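Local coordinates for protein glycerol kinase, putative (Plasmodium falciparum, PDB 2W40) that probably phosphorylates glycerol with ATP to give sn-glycerol 3-phosphate, acting as a glycerol kinase of the FGGY sugar-kinase family, at residues Ser2-Leu7 / Ile75-Gly80; Phe19-Glu24 / Thr444-Ala449; Pro241-Ile246 / Val450-Glu455; Asn179-Val184 / Ser224-Val229. One frame throughout, in Å; residues are numbered along the deposited sequence.

Contact 1 (Ser2-Leu7 / Ile75-Gly80). With EDO (1,2-ethanediol), chain B.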
loop_
_atom_site.group_PDB
_atom_site.type_symbol
_atom_site.label_atom_id
_atom_site.label_comp_id
_atom_site.label_asym_id
_atom_site.label_seq_id
_atom_site.Cartn_x
_atom_site.Cartn_y
_atom_site.Cartn_z
ATOM N N SER C 2 11.919 -21.501 49.021
ATOM C CA SER C 2 13.196 -21.514 48.243
ATOM C C SER C 2 13.026 -22.161 46.938
ATOM O O SER C 2 12.558 -23.293 46.855
ATOM C CB SER C 2 14.263 -22.232 48.982
ATOM O OG SER C 2 14.176 -21.698 50.267
ATOM N N MET C 3 13.449 -21.429 45.928
ATOM C CA MET C 3 12.977 -21.687 44.603
ATOM C C MET C 3 14.186 -21.893 43.673
ATOM O O MET C 3 15.020 -21.010 43.612
ATOM C CB MET C 3 12.137 -20.500 44.073
ATOM C CG MET C 3 11.575 -20.593 42.635
ATOM S SD MET C 3 10.620 -22.076 42.311
ATOM C CE MET C 3 9.000 -21.465 42.677
ATOM N N ASN C 4 14.265 -23.062 43.035
ATOM C CA ASN C 4 15.262 -23.236 41.987
ATOM C C ASN C 4 14.660 -22.765 40.669
ATOM O O ASN C 4 13.531 -23.124 40.335
ATOM C CB ASN C 4 15.636 -24.662 41.792
ATOM C CG ASN C 4 16.370 -25.242 42.950
ATOM O OD1 ASN C 4 16.907 -24.580 43.817
ATOM N ND2 ASN C 4 16.418 -26.553 42.940
ATOM N N VAL C 5 15.513 -22.014 39.922
ATOM C CA VAL C 5 15.109 -21.609 38.589
ATOM C C VAL C 5 16.195 -21.722 37.548
ATOM O O VAL C 5 17.356 -21.773 37.859
ATOM C CB VAL C 5 14.568 -20.139 38.568
ATOM C CG1 VAL C 5 13.271 -19.925 39.504
ATOM C CG2 VAL C 5 15.678 -19.215 38.903
ATOM N N ILE C 6 15.734 -21.778 36.308
ATOM C CA ILE C 6 16.562 -21.800 35.100
ATOM C C ILE C 6 16.300 -20.451 34.407
ATOM O O ILE C 6 15.138 -20.107 34.129
ATOM C CB ILE C 6 16.215 -22.944 34.164
ATOM C CG1 ILE C 6 16.316 -24.292 34.860
ATOM C CG2 ILE C 6 17.084 -22.884 32.846
ATOM C CD1 ILE C 6 15.512 -25.347 34.081
ATOM N N LEU C 7 17.370 -19.713 34.111
ATOM C CA LEU C 7 17.195 -18.465 33.290
ATOM C C LEU C 7 17.351 -18.838 31.812
ATOM O O LEU C 7 18.379 -19.397 31.426
ATOM C CB LEU C 7 18.154 -17.335 33.669
ATOM C CG LEU C 7 18.293 -16.086 32.827
ATOM C CD1 LEU C 7 16.906 -15.463 32.527
ATOM C CD2 LEU C 7 19.362 -15.100 33.260
ATOM N N ILE C 75 17.595 -19.846 43.835
ATOM C CA ILE C 75 18.809 -20.468 43.285
ATOM C C ILE C 75 18.681 -20.489 41.750
ATOM O O ILE C 75 17.812 -21.192 41.207
ATOM C CB ILE C 75 19.111 -21.922 43.778
ATOM C CG1 ILE C 75 19.329 -21.890 45.328
ATOM C CG2 ILE C 75 20.343 -22.525 43.024
ATOM C CD1 ILE C 75 19.242 -23.280 46.028
ATOM N N ILE C 76 19.564 -19.742 41.082
ATOM C CA ILE C 76 19.622 -19.797 39.580
ATOM C C ILE C 76 20.569 -20.938 39.252
ATOM O O ILE C 76 21.725 -20.855 39.541
ATOM C CB ILE C 76 20.115 -18.465 38.930
ATOM C CG1 ILE C 76 19.306 -17.318 39.488
ATOM C CG2 ILE C 76 20.043 -18.563 37.457
ATOM C CD1 ILE C 76 19.755 -16.004 39.198
ATOM N N LYS C 77 20.053 -22.018 38.710
ATOM C CA LYS C 77 20.825 -23.236 38.498
ATOM C C LYS C 77 21.772 -23.108 37.302
ATOM O O LYS C 77 22.894 -23.628 37.291
ATOM C CB LYS C 77 19.897 -24.410 38.267
ATOM C CG LYS C 77 19.118 -24.834 39.554
ATOM C CD LYS C 77 20.068 -25.297 40.552
ATOM C CE LYS C 77 19.377 -26.173 41.579
ATOM N NZ LYS C 77 18.863 -27.529 40.981
ATOM N N CYS C 78 21.249 -22.442 36.275
ATOM C CA CYS C 78 21.975 -22.333 35.001
ATOM C C CYS C 78 21.281 -21.316 34.120
ATOM O O CYS C 78 20.160 -20.880 34.390
ATOM C CB CYS C 78 21.994 -23.663 34.310
ATOM S SG CYS C 78 20.442 -24.431 34.146
ATOM N N ILE C 79 21.961 -21.005 32.992
ATOM C CA ILE C 79 21.489 -20.042 31.995
ATOM C C ILE C 79 21.537 -20.725 30.641
ATOM O O ILE C 79 22.560 -21.308 30.298
ATOM C CB ILE C 79 22.336 -18.727 31.999
ATOM C CG1 ILE C 79 22.227 -18.053 33.349
ATOM C CG2 ILE C 79 21.985 -17.866 30.805
ATOM C CD1 ILE C 79 23.366 -16.957 33.540
ATOM N N GLY C 80 20.452 -20.676 29.880
ATOM C CA GLY C 80 20.452 -21.047 28.442
ATOM C C GLY C 80 20.235 -19.776 27.590
ATOM O O GLY C 80 19.544 -18.834 27.999
HETATM C C1 EDO B . 21.887 -16.998 42.090
HETATM O O1 EDO B . 21.471 -18.285 42.567
HETATM C C2 EDO B . 21.612 -15.686 42.860
HETATM O O2 EDO B . 20.338 -15.666 43.550
#

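Contact 2 (Phe19-Glu24 / Thr444-Ala449)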
loop_
_atom_site.group_PDB
_atom_site.type_symbol
_atom_site.label_atom_id
_atom_site.label_comp_id
_atom_site.label_asym_id
_atom_site.label_seq_id
_atom_site.Cartn_x
_atom_site.Cartn_y
_atom_site.Cartn_z
ATOM N N PHE C 19 13.195 -15.300 30.636
ATOM C CA PHE C 19 12.254 -16.265 31.195
ATOM C C PHE C 19 12.915 -16.992 32.290
ATOM O O PHE C 19 14.013 -17.535 32.121
ATOM C CB PHE C 19 11.780 -17.252 30.177
ATOM C CG PHE C 19 11.035 -16.619 29.061
ATOM C CD1 PHE C 19 9.686 -16.541 29.077
ATOM C CD2 PHE C 19 11.707 -16.129 27.980
ATOM C CE1 PHE C 19 9.001 -16.009 28.057
ATOM C CE2 PHE C 19 11.044 -15.576 26.975
ATOM C CZ PHE C 19 9.652 -15.493 27.023
ATOM N N PHE C 20 12.294 -16.950 33.453
ATOM C CA PHE C 20 12.718 -17.803 34.589
ATOM C C PHE C 20 11.724 -18.950 34.690
ATOM O O PHE C 20 10.536 -18.722 34.916
ATOM C CB PHE C 20 12.855 -17.011 35.896
ATOM C CG PHE C 20 13.805 -15.864 35.799
ATOM C CD1 PHE C 20 15.062 -15.938 36.318
ATOM C CD2 PHE C 20 13.430 -14.655 35.113
ATOM C CE1 PHE C 20 15.927 -14.838 36.227
ATOM C CE2 PHE C 20 14.282 -13.564 35.059
ATOM C CZ PHE C 20 15.554 -13.689 35.579
ATOM N N TYR C 21 12.242 -20.137 34.503
ATOM C CA TYR C 21 11.502 -21.360 34.581
ATOM C C TYR C 21 11.792 -22.101 35.880
ATOM O O TYR C 21 12.933 -22.210 36.293
ATOM C CB TYR C 21 11.787 -22.302 33.427
ATOM C CG TYR C 21 11.275 -21.827 32.078
ATOM C CD1 TYR C 21 10.057 -22.274 31.618
ATOM C CD2 TYR C 21 12.055 -21.106 31.190
ATOM C CE1 TYR C 21 9.539 -21.916 30.420
ATOM C CE2 TYR C 21 11.516 -20.703 30.003
ATOM C CZ TYR C 21 10.265 -21.151 29.590
ATOM O OH TYR C 21 9.718 -20.828 28.369
ATOM N N ASP C 22 10.730 -22.608 36.494
ATOM C CA ASP C 22 10.927 -23.525 37.631
ATOM C C ASP C 22 11.326 -24.896 37.008
ATOM O O ASP C 22 11.358 -25.064 35.812
ATOM C CB ASP C 22 9.690 -23.607 38.527
ATOM C CG ASP C 22 8.519 -24.336 37.927
ATOM O OD1 ASP C 22 8.606 -25.084 36.936
ATOM O OD2 ASP C 22 7.449 -24.203 38.605
ATOM N N GLU C 23 11.610 -25.918 37.832
ATOM C CA GLU C 23 12.090 -27.185 37.336
ATOM C C GLU C 23 11.049 -28.103 36.770
ATOM O O GLU C 23 11.376 -29.183 36.287
ATOM C CB GLU C 23 12.978 -27.846 38.384
ATOM C CG GLU C 23 14.168 -26.968 38.769
ATOM C CD GLU C 23 15.130 -27.522 39.776
ATOM O OE1 GLU C 23 14.634 -28.130 40.717
ATOM O OE2 GLU C 23 16.361 -27.349 39.631
ATOM N N GLU C 24 9.771 -27.678 36.818
ATOM C CA GLU C 24 8.666 -28.286 36.079
ATOM C C GLU C 24 8.292 -27.514 34.832
ATOM O O GLU C 24 7.322 -27.812 34.157
ATOM C CB GLU C 24 7.459 -28.506 37.032
ATOM C CG GLU C 24 7.828 -29.417 38.263
ATOM C CD GLU C 24 7.987 -30.946 37.865
ATOM O OE1 GLU C 24 7.367 -31.394 36.834
ATOM O OE2 GLU C 24 8.742 -31.706 38.589
ATOM N N THR C 444 10.457 -21.101 21.943
ATOM C CA THR C 444 11.910 -20.799 21.800
ATOM C C THR C 444 12.674 -20.779 23.120
ATOM O O THR C 444 13.702 -21.457 23.291
ATOM C CB THR C 444 12.080 -19.474 21.054
ATOM O OG1 THR C 444 11.575 -19.688 19.706
ATOM C CG2 THR C 444 13.564 -19.061 21.010
ATOM N N SER C 445 12.201 -19.966 24.081
ATOM C CA SER C 445 12.837 -19.907 25.414
ATOM C C SER C 445 12.785 -21.254 26.132
ATOM O O SER C 445 13.695 -21.589 26.864
ATOM C CB SER C 445 12.204 -18.832 26.244
ATOM O OG SER C 445 10.855 -19.148 26.612
ATOM N N LEU C 446 11.683 -22.011 25.931
ATOM C CA LEU C 446 11.534 -23.320 26.555
ATOM C C LEU C 446 12.640 -24.268 26.072
ATOM O O LEU C 446 13.255 -24.999 26.895
ATOM C CB LEU C 446 10.151 -23.861 26.249
ATOM C CG LEU C 446 9.747 -25.134 26.854
ATOM C CD1 LEU C 446 9.851 -25.111 28.331
ATOM C CD2 LEU C 446 8.344 -25.437 26.261
ATOM N N GLY C 447 12.991 -24.245 24.785
ATOM C CA GLY C 447 14.033 -25.137 24.325
ATOM C C GLY C 447 15.418 -24.874 24.933
ATOM O O GLY C 447 16.147 -25.796 25.274
ATOM N N ALA C 448 15.734 -23.601 25.166
ATOM C CA ALA C 448 16.985 -23.192 25.759
ATOM C C ALA C 448 17.038 -23.589 27.237
ATOM O O ALA C 448 18.113 -23.913 27.754
ATOM C CB ALA C 448 17.213 -21.690 25.608
ATOM N N ALA C 449 15.898 -23.531 27.921
ATOM C CA ALA C 449 15.854 -23.929 29.337
ATOM C C ALA C 449 16.057 -25.416 29.404
ATOM O O ALA C 449 16.705 -25.900 30.296
ATOM C CB ALA C 449 14.505 -23.503 29.899
#

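Contact 3 (Pro241-Ile246 / Val450-Glu455). With EDO (1,2-ethanediol), chain D.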
loop_
_atom_site.group_PDB
_atom_site.type_symbol
_atom_site.label_atom_id
_atom_site.label_comp_id
_atom_site.label_asym_id
_atom_site.label_seq_id
_atom_site.Cartn_x
_atom_site.Cartn_y
_atom_site.Cartn_z
ATOM N N PRO C 241 26.558 -20.632 35.812
ATOM C CA PRO C 241 27.089 -21.147 34.527
ATOM C C PRO C 241 26.079 -21.016 33.364
ATOM O O PRO C 241 24.874 -21.119 33.560
ATOM C CB PRO C 241 27.304 -22.610 34.824
ATOM C CG PRO C 241 26.159 -22.941 35.746
ATOM C CD PRO C 241 25.927 -21.743 36.585
ATOM N N ILE C 242 26.614 -20.779 32.176
ATOM C CA ILE C 242 25.873 -20.723 30.944
ATOM C C ILE C 242 26.103 -22.120 30.351
ATOM O O ILE C 242 27.252 -22.515 30.029
ATOM C CB ILE C 242 26.415 -19.628 29.973
ATOM C CG1 ILE C 242 26.251 -18.245 30.616
ATOM C CG2 ILE C 242 25.675 -19.724 28.625
ATOM C CD1 ILE C 242 27.058 -17.098 29.882
ATOM N N THR C 243 25.017 -22.868 30.250
ATOM C CA THR C 243 25.123 -24.297 29.962
ATOM C C THR C 243 24.331 -24.790 28.752
ATOM O O THR C 243 24.366 -25.987 28.391
ATOM C CB THR C 243 24.698 -25.109 31.202
ATOM O OG1 THR C 243 23.326 -24.805 31.522
ATOM C CG2 THR C 243 25.569 -24.745 32.385
ATOM N N GLY C 244 23.598 -23.892 28.095
ATOM C CA GLY C 244 22.989 -24.237 26.848
ATOM C C GLY C 244 22.945 -23.072 25.917
ATOM O O GLY C 244 22.813 -21.958 26.339
ATOM N N CYS C 245 23.116 -23.348 24.629
ATOM C CA CYS C 245 23.093 -22.350 23.592
ATOM C C CYS C 245 22.686 -22.906 22.291
ATOM O O CYS C 245 23.203 -23.924 21.874
ATOM C CB CYS C 245 24.481 -21.819 23.452
ATOM S SG CYS C 245 24.682 -20.341 22.346
ATOM N N ILE C 246 21.747 -22.254 21.637
ATOM C CA ILE C 246 21.147 -22.759 20.378
ATOM C C ILE C 246 20.499 -21.574 19.629
ATOM O O ILE C 246 19.988 -20.654 20.287
ATOM C CB ILE C 246 20.130 -23.908 20.688
ATOM C CG1 ILE C 246 19.665 -24.574 19.435
ATOM C CG2 ILE C 246 18.965 -23.330 21.572
ATOM C CD1 ILE C 246 19.080 -26.015 19.629
ATOM N N VAL C 450 15.492 -26.152 28.436
ATOM C CA VAL C 450 15.696 -27.614 28.361
ATOM C C VAL C 450 17.198 -27.963 28.209
ATOM O O VAL C 450 17.733 -28.829 28.964
ATOM C CB VAL C 450 14.781 -28.332 27.283
ATOM C CG1 VAL C 450 15.237 -29.818 27.018
ATOM C CG2 VAL C 450 13.265 -28.181 27.685
ATOM N N LEU C 451 17.855 -27.315 27.251
ATOM C CA LEU C 451 19.224 -27.657 27.024
ATOM C C LEU C 451 20.079 -27.306 28.268
ATOM O O LEU C 451 20.911 -28.101 28.684
ATOM C CB LEU C 451 19.768 -26.940 25.747
ATOM C CG LEU C 451 19.243 -27.289 24.378
ATOM C CD1 LEU C 451 19.677 -26.114 23.418
ATOM C CD2 LEU C 451 19.728 -28.629 23.972
ATOM N N ALA C 452 19.883 -26.119 28.843
ATOM C CA ALA C 452 20.667 -25.656 29.961
ATOM C C ALA C 452 20.488 -26.632 31.181
ATOM O O ALA C 452 21.461 -27.085 31.820
ATOM C CB ALA C 452 20.298 -24.242 30.306
ATOM N N GLY C 453 19.223 -26.949 31.478
ATOM C CA GLY C 453 18.920 -27.901 32.525
ATOM C C GLY C 453 19.478 -29.267 32.359
ATOM O O GLY C 453 19.933 -29.902 33.296
ATOM N N LEU C 454 19.385 -29.788 31.172
ATOM C CA LEU C 454 19.934 -31.124 30.866
ATOM C C LEU C 454 21.443 -31.140 31.112
ATOM O O LEU C 454 21.964 -32.084 31.703
ATOM C CB LEU C 454 19.631 -31.525 29.479
ATOM C CG LEU C 454 18.185 -32.065 29.239
ATOM C CD1 LEU C 454 17.916 -32.232 27.714
ATOM C CD2 LEU C 454 17.770 -33.352 30.043
ATOM N N GLU C 455 22.108 -30.024 30.790
ATOM C CA GLU C 455 23.573 -29.947 30.902
ATOM C C GLU C 455 23.996 -30.025 32.398
ATOM O O GLU C 455 25.069 -30.633 32.733
ATOM C CB GLU C 455 24.119 -28.691 30.228
ATOM C CG GLU C 455 25.613 -28.548 30.458
ATOM C CD GLU C 455 26.572 -29.516 29.817
ATOM O OE1 GLU C 455 26.128 -30.406 29.002
ATOM O OE2 GLU C 455 27.850 -29.347 30.043
HETATM C C1 EDO D . 21.899 -33.583 27.806
HETATM O O1 EDO D . 21.610 -34.976 27.639
HETATM C C2 EDO D . 23.302 -33.317 27.402
HETATM O O2 EDO D . 24.080 -33.004 28.578
#

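Contact 4 (Asn179-Val184 / Ser224-Val229). With EDO (1,2-ethanediol), chain E.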
loop_
_atom_site.group_PDB
_atom_site.type_symbol
_atom_site.label_atom_id
_atom_site.label_comp_id
_atom_site.label_asym_id
_atom_site.label_seq_id
_atom_site.Cartn_x
_atom_site.Cartn_y
_atom_site.Cartn_z
ATOM N N ASN C 179 34.800 -14.946 26.925
ATOM C CA ASN C 179 34.767 -16.244 26.239
ATOM C C ASN C 179 34.216 -16.061 24.822
ATOM O O ASN C 179 33.298 -15.303 24.614
ATOM C CB ASN C 179 33.900 -17.286 26.960
ATOM C CG ASN C 179 34.415 -17.650 28.346
ATOM O OD1 ASN C 179 35.506 -17.281 28.742
ATOM N ND2 ASN C 179 33.623 -18.486 29.039
ATOM N N CYS C 180 34.763 -16.806 23.870
ATOM C CA CYS C 180 34.396 -16.716 22.476
ATOM C C CYS C 180 33.965 -18.116 22.012
ATOM O O CYS C 180 34.794 -19.026 21.640
ATOM C CB CYS C 180 35.615 -16.266 21.645
ATOM S SG CYS C 180 36.100 -14.521 21.898
ATOM N N TYR C 181 32.637 -18.261 22.010
ATOM C CA TYR C 181 32.019 -19.496 21.658
ATOM C C TYR C 181 30.833 -19.276 20.768
ATOM O O TYR C 181 30.149 -18.292 20.841
ATOM C CB TYR C 181 31.484 -20.249 22.906
ATOM C CG TYR C 181 32.515 -20.745 23.858
ATOM C CD1 TYR C 181 33.497 -21.573 23.450
ATOM C CD2 TYR C 181 32.390 -20.510 25.207
ATOM C CE1 TYR C 181 34.413 -22.112 24.330
ATOM C CE2 TYR C 181 33.304 -21.037 26.115
ATOM C CZ TYR C 181 34.320 -21.842 25.661
ATOM O OH TYR C 181 35.206 -22.411 26.538
ATOM N N THR C 182 30.560 -20.305 19.996
ATOM C CA THR C 182 29.284 -20.465 19.330
ATOM C C THR C 182 28.855 -21.927 19.483
ATOM O O THR C 182 29.501 -22.710 20.154
ATOM C CB THR C 182 29.297 -20.048 17.806
ATOM O OG1 THR C 182 27.940 -19.895 17.338
ATOM C CG2 THR C 182 30.151 -20.985 16.940
ATOM N N ASP C 183 27.709 -22.196 18.927
ATOM C CA ASP C 183 27.162 -23.565 18.892
ATOM C C ASP C 183 26.916 -23.993 17.472
ATOM O O ASP C 183 26.864 -23.171 16.530
ATOM C CB ASP C 183 25.911 -23.684 19.723
ATOM C CG ASP C 183 24.746 -23.045 19.045
ATOM O OD1 ASP C 183 24.539 -21.825 19.240
ATOM O OD2 ASP C 183 24.077 -23.716 18.230
ATOM N N VAL C 184 26.863 -25.303 17.262
ATOM C CA VAL C 184 26.737 -25.839 15.904
ATOM C C VAL C 184 25.525 -25.327 15.096
ATOM O O VAL C 184 25.590 -25.180 13.865
ATOM C CB VAL C 184 26.627 -27.383 15.932
ATOM C CG1 VAL C 184 27.907 -28.107 16.335
ATOM C CG2 VAL C 184 25.477 -27.833 16.805
ATOM N N SER C 224 26.698 -27.547 26.964
ATOM C CA SER C 224 28.157 -27.413 27.120
ATOM C C SER C 224 28.507 -26.462 28.251
ATOM O O SER C 224 27.652 -25.844 28.790
ATOM C CB SER C 224 28.814 -27.017 25.761
ATOM O OG SER C 224 30.220 -27.359 25.747
ATOM N N ASN C 225 29.772 -26.356 28.615
ATOM C CA ASN C 225 30.250 -25.352 29.545
ATOM C C ASN C 225 30.642 -24.142 28.721
ATOM O O ASN C 225 31.730 -24.117 28.161
ATOM C CB ASN C 225 31.438 -25.869 30.289
ATOM C CG ASN C 225 31.915 -24.901 31.381
ATOM O OD1 ASN C 225 31.362 -23.835 31.501
ATOM N ND2 ASN C 225 32.898 -25.316 32.222
ATOM N N PHE C 226 29.734 -23.197 28.640
ATOM C CA PHE C 226 30.012 -21.918 27.973
ATOM C C PHE C 226 30.695 -20.864 28.850
ATOM O O PHE C 226 31.091 -19.794 28.351
ATOM C CB PHE C 226 28.746 -21.362 27.339
ATOM C CG PHE C 226 28.202 -22.182 26.214
ATOM C CD1 PHE C 226 28.690 -22.039 24.903
ATOM C CD2 PHE C 226 27.232 -23.161 26.447
ATOM C CE1 PHE C 226 28.224 -22.899 23.895
ATOM C CE2 PHE C 226 26.752 -23.934 25.432
ATOM C CZ PHE C 226 27.251 -23.845 24.191
ATOM N N GLY C 227 30.822 -21.165 30.158
ATOM C CA GLY C 227 31.463 -20.302 31.084
ATOM C C GLY C 227 30.609 -19.851 32.189
ATOM O O GLY C 227 29.438 -20.062 32.247
ATOM N N LEU C 228 31.273 -19.121 33.035
ATOM C CA LEU C 228 30.730 -18.492 34.220
ATOM C C LEU C 228 30.407 -17.045 33.955
ATOM O O LEU C 228 31.185 -16.282 33.404
ATOM C CB LEU C 228 31.735 -18.552 35.374
ATOM C CG LEU C 228 32.255 -19.826 35.961
ATOM C CD1 LEU C 228 33.395 -19.551 37.002
ATOM C CD2 LEU C 228 31.122 -20.768 36.509
ATOM N N VAL C 229 29.241 -16.614 34.408
ATOM C CA VAL C 229 28.917 -15.188 34.403
ATOM C C VAL C 229 29.879 -14.481 35.390
ATOM O O VAL C 229 29.983 -14.868 36.612
ATOM C CB VAL C 229 27.458 -14.871 34.797
ATOM C CG1 VAL C 229 27.217 -13.378 34.855
ATOM C CG2 VAL C 229 26.505 -15.573 33.752
HETATM C C1 EDO E . 33.888 -18.050 32.125
HETATM O O1 EDO E . 33.947 -16.537 32.755
HETATM C C2 EDO E . 34.935 -19.119 32.366
HETATM O O2 EDO E . 34.610 -20.350 33.113
HETATM O O HOH W 1 34.170 -22.579 29.139
#

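Contact 1 (Ser2-Leu7 / Ile75-Gly80)
Strands Met3-Leu7 and Ile75-Gly80 run parallel with their axes 4.7 Å apart, so paired side chains stand next to each other on a common face of the sheet. Asn4 and Ile75 are such a pair: they lie side by side and point the same way, and with CG of Asn4 anti to its carbonyl carbon (chi1 -67°), Asn4 OD1 rests against Ile75 CB at 3.5 Å. Lys77 crosses Asn4 obliquely. Its chain is bent at chi2 and chi4, which carries Lys77 CE to 3.3 Å from Asn4 ND2. Beyond them on this face, Ile6 CG2 packs on Cys78 SG at 3.9 Å. On the face of Val5 and Leu7 the two strands meet through apolar side chains: Val5 CG2 meets Ile76 CG1, and Leu7 CD2 lies alongside Ile79 CG1 at 4.1 Å, with Met60 and Ile64 of helix 49-70 packed on Leu7 and Ile76.

The backbone ladder holds these pairs in register. Lys77 N donates to Val5 O at 2.8 Å, nearly along the C=O axis, while Leu7 N to Cys78 O is slightly longer, at 3.0 Å. Between the pairs Val5-Ile76 and Leu7-Ile79, Ile6 faces two residues, Lys77 and Cys78. This is a beta bulge, and the helical psi of Lys77 (-39°) marks it.

Two donors, Asn4 ND2 and Lys77 NZ, sit close without bonding to each other; both reach the carboxylate of Glu23, by a weak hydrogen bond and a salt bridge. That shared anion probably offsets the ammonium charge of Lys77, whereas the Val5 and Leu7 face relies on hydrophobic burial.

Contact 2 (Phe19-Glu24 / Thr444-Ala449)
Ser445 is gripped from two sides by aromatic residues of strand 15-21, and this is the tight part of the contact. Phe19 and Tyr21 alternate with Phe20 along the strand, so both send their rings against the helix, each with CG anti to its carbonyl carbon. Ser445 OG sits 3.4 Å above the plane of the Phe19 ring, over its centre, and Ser445 CB is 3.3 Å from Phe19 CD2 on the same face. The same hydroxyl lies at the edge of the Tyr21 ring, in its plane, where Ser445 OG and Tyr21 OH form a 2.7 Å hydrogen bond. Ser445 OG takes the crowded position between its backbone N and carbonyl carbon (chi1 69°), and it is also hydrogen-bonded to Glu442 O one turn back, so a buried polar atom is well satisfied.

In the fold, helix 443-455 comes from the C-terminal half of the FGGY sequence yet lies across the sheet that begins at the N terminus, an interlocking of the two halves consistent with the actin-like superfamily. The axes of strand 19-21 and helix 444-449 cross at -51° and come no closer than 9.6 Å, a gap bridged by the long Tyr21 side chain.

Packing eases along the rest of the Tyr21 ring. Leu446 CD1 approaches Tyr21 CE1 at 3.8 Å, the two side chains crossing at about a right angle, and Ala449 CB touches Tyr21 CD2 at 3.7 Å; both come in obliquely. Past Tyr21 the chain leaves the helix altogether: Asp22 OD1 accepts from Asn26 N and, weakly, from Glu24 N in a turn that carries the exposed Glu24.

Contact 3 (Pro241-Ile246 / Val450-Glu455)
One hydrogen bond spans this strand-helix contact, from Thr243 OG1 to Ala452 O at 3.0 Å. Its geometry is poor at the acceptor: the C=O...donor angle is only 99° and the hydroxyl stands above the carbonyl plane, off the lone pairs. Thr243 OG1 reaches this place from the crowded position between its backbone N and carbonyl carbon (chi1 61°). Ala452 O also takes a weak bond from Glu455 N, so the threonine is a second donor on a carbonyl near the C-terminal end of the helix.

Close backbone packing makes up the middle. Gly244 carries no side chain, and its CA comes to 4.1 Å from Ala452 CA, bringing the axes of strand and helix to 5.9 Å.

Apolar and carbon contacts flank that point. Leu451 CD1 drives into Ile246 CG2 at 3.4 Å, tighter than usual for two methyl groups, with the side chains crossing at about a right angle; Ile254 of helix 248-255 packs on both. At the other end Glu455 CB lies 3.3 Å from Thr243 O and Glu455 CG 3.6 Å from Thr243 CB. CG of Glu455 is anti to its backbone N, and a bend at chi2 turns the carboxylate away from the strand, where Glu455 OE1 bonds to a bound glycerol and weakly to an ethanediol.

Segment 241-246 is an inner strand of the N-terminal sheet, hydrogen-bonded to strands 74-83 and 225-228, and the axis of helix segment 450-455 runs at 135° to that of strand 241-246. A helix packed this closely over a mixed sheet fits the alpha/beta, ribonuclease H-like architecture of the actin-like sugar kinases.

Contact 4 (Asn179-Val184 / Ser224-Val229)
Phe226 O is the focus of the first shell. Asn179 ND2 donates to Phe226 O at 2.9 Å with an N-H...O angle of 161°; the acceptor lies in the amide plane, though the nitrogen stands above the carbonyl plane. Tyr181 CE2 meets that oxygen at 3.4 Å, ring edge on. The two rings form an offset edge-to-face pair, the edge of Phe226 against the face of Tyr181, with planes at 82° and centroids 6.0 Å apart. Phe226 CD1 touches Tyr181 CB at 3.9 Å, and Thr182 O lies in the plane of the Phe226 ring at its edge.

A water extends this shell, 2.8 Å from Tyr181 OH and donating to Asn225 O at 3.0 Å. Around it, Lys220 engages Tyr181 by a cation-pi contact and hydrogen-bonds Asn225 O, probably fixing ring and carbonyl together. Gly227, at a positive phi of 120°, takes the chain past Asn179. Where strand 181-183 ends, Asp183 N-caps the short helix 184-187.

Deeper, Ile172 of helix 167-176 and Ile242 and Cys245 of strand 241-247 pack on Phe226. Strand 225-228 is the outermost of the large N-terminal sheet, while strand 181-183 pairs with 218-220; the contact thus fastens a small two-stranded parallel sheet to the edge of the FGGY N-terminal domain core.

In the fold
From the N terminus, strand 3-11 leads into strand 15-21, and contact 1 closes the first loop when 75-80 returns beside 2-7. Contact 4 closes a short loop of its own between 179-184 and 224-229, ahead of 241-246. Only the late helix 443-455 closes contacts 2 and 3, with 444-449 and then 450-455. Contact 2 therefore crosses both contact 1 and contact 3, while contact 4 is nested within its loop; contacts 1, 4 and 3 follow in series. Spatially, Ile6 N to Tyr21 O joins contacts 1 and 2, Ile79 joins contacts 1 and 3, and Ile242 joins contacts 3 and 4, through neighbouring strands of one mixed sheet under the helix.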